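Local coordinates for uncharacterized protein (Bacteroides uniformis, PDB 4JPQ), which is of unknown function but probably binds carbohydrate through a beta-sandwich module of the family 9 type, at residues 88-94 against 180-186; 102-106 against 209-214. All coordinates share one frame; numbering follows the deposited sequence.

In the fold
Of the strands in these contacts, 89-95 is the first from the N terminus; it supplies the first segment of interaction 1 and turns back into strand 102-108, its neighbour on one edge. Interaction 1 closes a loop of 85 residues by bringing strand 178-186 against the other edge of 89-95. Interaction 2 then joins 102-106 to the loop 209-214, which leads into strand 215-219, itself paired with 178-186. The two closures cross, since their segments alternate along the chain. They meet at Phe-93, whose CZ packs 3.4 Å from Asn-104 CB, and at Phe-214, which lies on Gly-181.

Interaction 1: 88-94 against 180-186; sequences ACVEFFV and KGNFYKC
Cys-89 pairs with Cys-186 through two backbone hydrogen bonds of 3.0 Å, Cys-89 N to Cys-186 O and Cys-186 N to Cys-89 O. Lys-185 NZ also donates to Cys-186 O, from the opposite face of that carbonyl to Cys-89 N, while forming a salt bridge with Glu-70. Val-90 faces the other side of the sheet, its CG1 3.9 Å from Lys-185 CD. Glu-91 is paired with Tyr-184; its CG lies anti to the carbonyl carbon (chi1 -51°) and the chain then runs extended, placing OE2 beside Cys-186 SG and OE1 3.6 Å from Tyr-184 CD2. This is a regular antiparallel ladder inside the beta-sandwich expected of family 9 modules, alternating hydrogen-bonded and non-hydrogen-bonded pairs. Phe-92 and Phe-183 lie side by side, their planes 19° apart but slid so that the rings barely overlap; Phe-53 stacks on Phe-183. On the face with Glu-91, Phe-93 receives the edge of Tyr-184 in a T-shaped stack, Tyr-184 CE2 standing over the ring, 3.5 Å from Phe-93 CD1. Phe-93 N donates to Asn-182 O over 2.9 Å, almost straight at 176°. Val-94 sits opposite Gly-181 in a non-hydrogen-bonded pair, its CG2 3.5 Å from Lys-180 O.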
loop_
_atom_site.group_PDB
_atom_site.type_symbol
_atom_site.label_atom_id
_atom_site.label_comp_id
_atom_site.label_asym_id
_atom_site.label_seq_id
_atom_site.Cartn_x
_atom_site.Cartn_y
_atom_site.Cartn_z
ATOM N N ALA A 88 0.215 12.555 4.016
ATOM C CA ALA A 88 0.139 11.370 4.906
ATOM C C ALA A 88 -0.242 10.243 3.970
ATOM O O ALA A 88 -1.326 10.269 3.375
ATOM C CB ALA A 88 -0.905 11.539 5.997
ATOM N N CYS A 89 0.653 9.271 3.836
ATOM C CA CYS A 89 0.545 8.263 2.800
ATOM C C CYS A 89 0.907 6.862 3.237
ATOM O O CYS A 89 1.897 6.680 3.941
ATOM C CB CYS A 89 1.503 8.718 1.697
ATOM S SG CYS A 89 1.658 7.695 0.231
ATOM N N VAL A 90 0.112 5.889 2.772
ATOM C CA VAL A 90 0.371 4.453 2.961
ATOM C C VAL A 90 0.667 3.886 1.573
ATOM O O VAL A 90 0.114 4.367 0.563
ATOM C CB VAL A 90 -0.766 3.674 3.625
ATOM C CG1 VAL A 90 -0.920 4.132 5.068
ATOM C CG2 VAL A 90 -2.084 3.775 2.857
ATOM N N GLU A 91 1.552 2.887 1.534
ATOM C CA GLU A 91 2.052 2.339 0.279
ATOM C C GLU A 91 2.119 0.808 0.283
ATOM O O GLU A 91 2.279 0.190 1.335
ATOM C CB GLU A 91 3.451 2.915 -0.012
ATOM C CG GLU A 91 3.570 4.445 0.075
ATOM C CD GLU A 91 4.952 5.003 -0.234
ATOM O OE1 GLU A 91 5.902 4.234 -0.437
ATOM O OE2 GLU A 91 5.096 6.239 -0.252
ATOM N N PHE A 92 1.980 0.234 -0.916
ATOM C CA PHE A 92 2.081 -1.202 -1.184
ATOM C C PHE A 92 2.938 -1.379 -2.437
ATOM O O PHE A 92 2.584 -0.868 -3.496
ATOM C CB PHE A 92 0.691 -1.805 -1.417
ATOM C CG PHE A 92 0.700 -3.263 -1.849
ATOM C CD1 PHE A 92 1.417 -4.222 -1.129
ATOM C CD2 PHE A 92 -0.061 -3.693 -2.944
ATOM C CE1 PHE A 92 1.401 -5.566 -1.502
ATOM C CE2 PHE A 92 -0.088 -5.033 -3.315
ATOM C CZ PHE A 92 0.646 -5.969 -2.594
ATOM N N PHE A 93 4.065 -2.067 -2.294
ATOM C CA PHE A 93 4.995 -2.341 -3.399
ATOM C C PHE A 93 4.961 -3.850 -3.607
ATOM O O PHE A 93 4.993 -4.586 -2.624
ATOM C CB PHE A 93 6.427 -1.927 -3.048
ATOM C CG PHE A 93 6.724 -0.445 -3.187
ATOM C CD1 PHE A 93 5.897 0.535 -2.626
ATOM C CD2 PHE A 93 7.901 -0.026 -3.812
ATOM C CE1 PHE A 93 6.213 1.892 -2.739
ATOM C CE2 PHE A 93 8.219 1.322 -3.922
ATOM C CZ PHE A 93 7.370 2.284 -3.391
ATOM N N VAL A 94 4.931 -4.310 -4.862
ATOM C CA VAL A 94 4.809 -5.752 -5.150
ATOM C C VAL A 94 5.300 -6.161 -6.554
ATOM O O VAL A 94 5.045 -5.447 -7.522
ATOM C CB VAL A 94 3.332 -6.203 -4.925
ATOM C CG1 VAL A 94 2.367 -5.510 -5.887
ATOM C CG2 VAL A 94 3.172 -7.710 -5.019
ATOM N N LYS A 180 6.220 -11.247 -4.106
ATOM C CA LYS A 180 7.132 -10.557 -3.208
ATOM C C LYS A 180 6.732 -9.076 -3.114
ATOM O O LYS A 180 6.421 -8.449 -4.120
ATOM C CB LYS A 180 8.580 -10.739 -3.667
ATOM C CG LYS A 180 8.973 -12.217 -3.766
ATOM C CD LYS A 180 10.426 -12.476 -3.421
ATOM C CE LYS A 180 10.656 -12.421 -1.914
ATOM N NZ LYS A 180 12.103 -12.460 -1.579
ATOM N N GLY A 181 6.719 -8.533 -1.904
ATOM C CA GLY A 181 6.348 -7.139 -1.712
ATOM C C GLY A 181 6.658 -6.571 -0.347
ATOM O O GLY A 181 7.286 -7.228 0.491
ATOM N N ASN A 182 6.238 -5.327 -0.138
ATOM C CA ASN A 182 6.420 -4.653 1.147
ATOM C C ASN A 182 5.342 -3.580 1.316
ATOM O O ASN A 182 4.669 -3.195 0.332
ATOM C CB ASN A 182 7.842 -4.059 1.230
ATOM C CG ASN A 182 8.391 -3.973 2.655
ATOM O OD1 ASN A 182 7.652 -3.988 3.640
ATOM N ND2 ASN A 182 9.715 -3.868 2.758
ATOM N N PHE A 183 5.180 -3.123 2.560
ATOM C CA PHE A 183 4.167 -2.123 2.911
ATOM C C PHE A 183 4.845 -0.985 3.647
ATOM O O PHE A 183 5.727 -1.234 4.468
ATOM C CB PHE A 183 3.073 -2.755 3.773
ATOM C CG PHE A 183 2.533 -4.042 3.206
ATOM C CD1 PHE A 183 3.198 -5.245 3.437
ATOM C CD2 PHE A 183 1.376 -4.056 2.418
ATOM C CE1 PHE A 183 2.722 -6.433 2.899
ATOM C CE2 PHE A 183 0.894 -5.248 1.889
ATOM C CZ PHE A 183 1.570 -6.437 2.123
ATOM N N TYR A 184 4.463 0.258 3.323
ATOM C CA TYR A 184 5.090 1.431 3.928
ATOM C C TYR A 184 4.126 2.536 4.353
ATOM O O TYR A 184 3.015 2.655 3.831
ATOM C CB TYR A 184 6.098 2.083 2.968
ATOM C CG TYR A 184 7.058 1.181 2.235
ATOM C CD1 TYR A 184 8.002 0.433 2.925
ATOM C CD2 TYR A 184 7.073 1.128 0.831
ATOM C CE1 TYR A 184 8.915 -0.383 2.252
ATOM C CE2 TYR A 184 7.975 0.315 0.149
ATOM C CZ TYR A 184 8.908 -0.425 0.853
ATOM O OH TYR A 184 9.789 -1.223 0.168
ATOM N N LYS A 185 4.626 3.360 5.278
ATOM C CA LYS A 185 3.979 4.576 5.771
ATOM C C LYS A 185 5.005 5.714 5.704
ATOM O O LYS A 185 6.184 5.513 6.038
ATOM C CB LYS A 185 3.570 4.408 7.214
ATOM C CG LYS A 185 2.990 5.644 7.883
ATOM C CD LYS A 185 1.599 5.998 7.386
ATOM C CE LYS A 185 1.071 7.294 8.007
ATOM N NZ LYS A 185 1.629 8.561 7.454
ATOM N N CYS A 186 4.548 6.901 5.303
ATOM C CA CYS A 186 5.409 8.079 5.221
ATOM C C CYS A 186 4.602 9.365 5.094
ATOM O O CYS A 186 3.375 9.329 5.103
ATOM C CB CYS A 186 6.375 7.954 4.020
ATOM S SG CYS A 186 5.540 8.019 2.429
#

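Interaction 2: 102-106 against 209-214; sequences YYNFE and HCPAFF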
loop_
_atom_site.group_PDB
_atom_site.type_symbol
_atom_site.label_atom_id
_atom_site.label_comp_id
_atom_site.label_asym_id
_atom_site.label_seq_id
_atom_site.Cartn_x
_atom_site.Cartn_y
_atom_site.Cartn_z
ATOM N N TYR A 102 8.363 -4.599 -10.936
ATOM C CA TYR A 102 7.535 -4.441 -9.722
ATOM C C TYR A 102 6.633 -3.226 -9.891
ATOM O O TYR A 102 6.837 -2.410 -10.810
ATOM C CB TYR A 102 8.383 -4.295 -8.439
ATOM C CG TYR A 102 9.087 -2.974 -8.305
ATOM C CD1 TYR A 102 10.296 -2.722 -8.976
ATOM C CD2 TYR A 102 8.540 -1.950 -7.528
ATOM C CE1 TYR A 102 10.938 -1.484 -8.870
ATOM C CE2 TYR A 102 9.164 -0.706 -7.425
ATOM C CZ TYR A 102 10.359 -0.479 -8.085
ATOM O OH TYR A 102 10.960 0.739 -7.964
ATOM N N TYR A 103 5.671 -3.127 -8.976
ATOM C CA TYR A 103 4.698 -2.053 -8.940
ATOM C C TYR A 103 4.689 -1.387 -7.575
ATOM O O TYR A 103 4.988 -2.030 -6.575
ATOM C CB TYR A 103 3.309 -2.619 -9.179
ATOM C CG TYR A 103 3.120 -3.249 -10.527
ATOM C CD1 TYR A 103 3.446 -4.590 -10.751
ATOM C CD2 TYR A 103 2.585 -2.513 -11.591
ATOM C CE1 TYR A 103 3.245 -5.181 -11.999
ATOM C CE2 TYR A 103 2.380 -3.091 -12.839
ATOM C CZ TYR A 103 2.708 -4.423 -13.041
ATOM O OH TYR A 103 2.510 -5.005 -14.269
ATOM N N ASN A 104 4.352 -0.104 -7.547
ATOM C CA ASN A 104 4.194 0.639 -6.292
ATOM C C ASN A 104 2.848 1.361 -6.316
ATOM O O ASN A 104 2.567 2.125 -7.243
ATOM C CB ASN A 104 5.347 1.620 -6.014
ATOM C CG ASN A 104 5.584 2.598 -7.141
ATOM O OD1 ASN A 104 5.745 2.186 -8.270
ATOM N ND2 ASN A 104 5.597 3.894 -6.843
ATOM N N PHE A 105 2.021 1.068 -5.314
ATOM C CA PHE A 105 0.709 1.663 -5.141
ATOM C C PHE A 105 0.840 2.562 -3.927
ATOM O O PHE A 105 0.951 2.058 -2.814
ATOM C CB PHE A 105 -0.347 0.582 -4.886
ATOM C CG PHE A 105 -0.526 -0.368 -6.027
ATOM C CD1 PHE A 105 0.316 -1.462 -6.167
ATOM C CD2 PHE A 105 -1.555 -0.192 -6.942
ATOM C CE1 PHE A 105 0.142 -2.353 -7.211
ATOM C CE2 PHE A 105 -1.727 -1.083 -7.993
ATOM C CZ PHE A 105 -0.882 -2.161 -8.127
ATOM N N GLU A 106 0.861 3.875 -4.148
ATOM C CA GLU A 106 0.994 4.857 -3.073
ATOM C C GLU A 106 -0.306 5.637 -3.044
ATOM O O GLU A 106 -0.736 6.153 -4.075
ATOM C CB GLU A 106 2.198 5.761 -3.340
ATOM C CG GLU A 106 3.502 4.986 -3.546
ATOM C CD GLU A 106 4.741 5.852 -3.715
ATOM O OE1 GLU A 106 4.717 7.042 -3.371
ATOM O OE2 GLU A 106 5.769 5.326 -4.190
ATOM N N HIS A 209 12.214 1.824 -3.020
ATOM C CA HIS A 209 12.218 1.094 -4.310
ATOM C C HIS A 209 13.323 0.009 -4.364
ATOM O O HIS A 209 14.169 0.006 -5.262
ATOM C CB HIS A 209 12.330 2.102 -5.460
ATOM C CG HIS A 209 11.158 3.025 -5.565
ATOM N ND1 HIS A 209 10.150 2.851 -6.488
ATOM C CD2 HIS A 209 10.822 4.121 -4.844
ATOM C CE1 HIS A 209 9.250 3.808 -6.340
ATOM N NE2 HIS A 209 9.632 4.591 -5.347
ATOM N N CYS A 210 13.243 -0.959 -3.442
ATOM C CA CYS A 210 14.280 -1.985 -3.226
ATOM C C CYS A 210 13.712 -3.410 -3.153
ATOM O O CYS A 210 13.499 -3.942 -2.060
ATOM C CB CYS A 210 15.049 -1.638 -1.955
ATOM S SG CYS A 210 13.952 -1.256 -0.580
ATOM N N PRO A 211 13.478 -4.035 -4.327
ATOM C CA PRO A 211 12.993 -5.414 -4.424
ATOM C C PRO A 211 13.775 -6.479 -3.647
ATOM O O PRO A 211 13.185 -7.485 -3.263
ATOM C CB PRO A 211 13.072 -5.707 -5.925
ATOM C CG PRO A 211 12.859 -4.392 -6.558
ATOM C CD PRO A 211 13.559 -3.412 -5.665
ATOM N N ALA A 212 15.080 -6.279 -3.455
ATOM C CA ALA A 212 15.904 -7.195 -2.648
ATOM C C ALA A 212 15.377 -7.340 -1.211
ATOM O O ALA A 212 15.473 -8.422 -0.646
ATOM C CB ALA A 212 17.355 -6.732 -2.625
ATOM N N PHE A 213 14.816 -6.260 -0.651
ATOM C CA PHE A 213 14.296 -6.249 0.727
ATOM C C PHE A 213 12.812 -6.551 0.899
ATOM O O PHE A 213 12.317 -6.543 2.040
ATOM C CB PHE A 213 14.722 -4.954 1.433
ATOM C CG PHE A 213 16.201 -4.896 1.667
ATOM C CD1 PHE A 213 16.766 -5.599 2.739
ATOM C CD2 PHE A 213 17.050 -4.204 0.788
ATOM C CE1 PHE A 213 18.136 -5.583 2.950
ATOM C CE2 PHE A 213 18.422 -4.182 0.997
ATOM C CZ PHE A 213 18.966 -4.876 2.080
ATOM N N PHE A 214 12.113 -6.862 -0.204
ATOM C CA PHE A 214 10.708 -7.256 -0.122
ATOM C C PHE A 214 10.549 -8.567 0.637
ATOM O O PHE A 214 11.422 -9.431 0.587
ATOM C CB PHE A 214 10.053 -7.539 -1.489
ATOM C CG PHE A 214 9.834 -6.348 -2.398
ATOM C CD1 PHE A 214 9.784 -5.027 -1.950
ATOM C CD2 PHE A 214 9.534 -6.602 -3.746
ATOM C CE1 PHE A 214 9.546 -3.991 -2.854
ATOM C CE2 PHE A 214 9.278 -5.570 -4.644
ATOM C CZ PHE A 214 9.284 -4.260 -4.199
HETATM O O HOH W 1 7.506 7.257 -5.952
#
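Strand 102-108 meets the 209-214 loop beside a bound cyclohexyl-propylsulfonate, probably a crystallisation additive, which may mark a pocket; in a family 9 module this could be a carbohydrate site, though that remains inference. Tyr-102 OH and His-209 ND1 share a hydrogen bond of 2.7 Å, each atom lying near the plane of the partner's ring. The rings meet rim to rim, with planes 63° apart, so the polar edges engage without stacking. The chi1 of Tyr-102, 72°, sets CG between its backbone N and carbonyl carbon and sends the ring over to the loop, where CD1 packs 3.9 Å from Pro-211 CG and CB lies 4.1 Å from Phe-214 CE2, at the edge of that ring. At Tyr-102 a phenylalanine would probably keep much of this packing but leave His-209 ND1 without its hydroxyl partner, and the imidazole freer to turn. Farther along the strand, Asn-104 ND2 comes within 3.7 Å of His-209 CE1 and donates to Glu-106 OE2 over 3.0 Å, meeting that oxygen from above the carboxylate plane; Asn-104 OD1 is taken by Arg-124. A water donates to Glu-106 OE2 and has a weak link to His-209 NE2. Phe-93 of strand 89-95 packs against Tyr-102, Asn-104, Glu-106 and Phe-214, while Phe-214 also touches strand 178-186 at Lys-180, Asn-182 and Tyr-184.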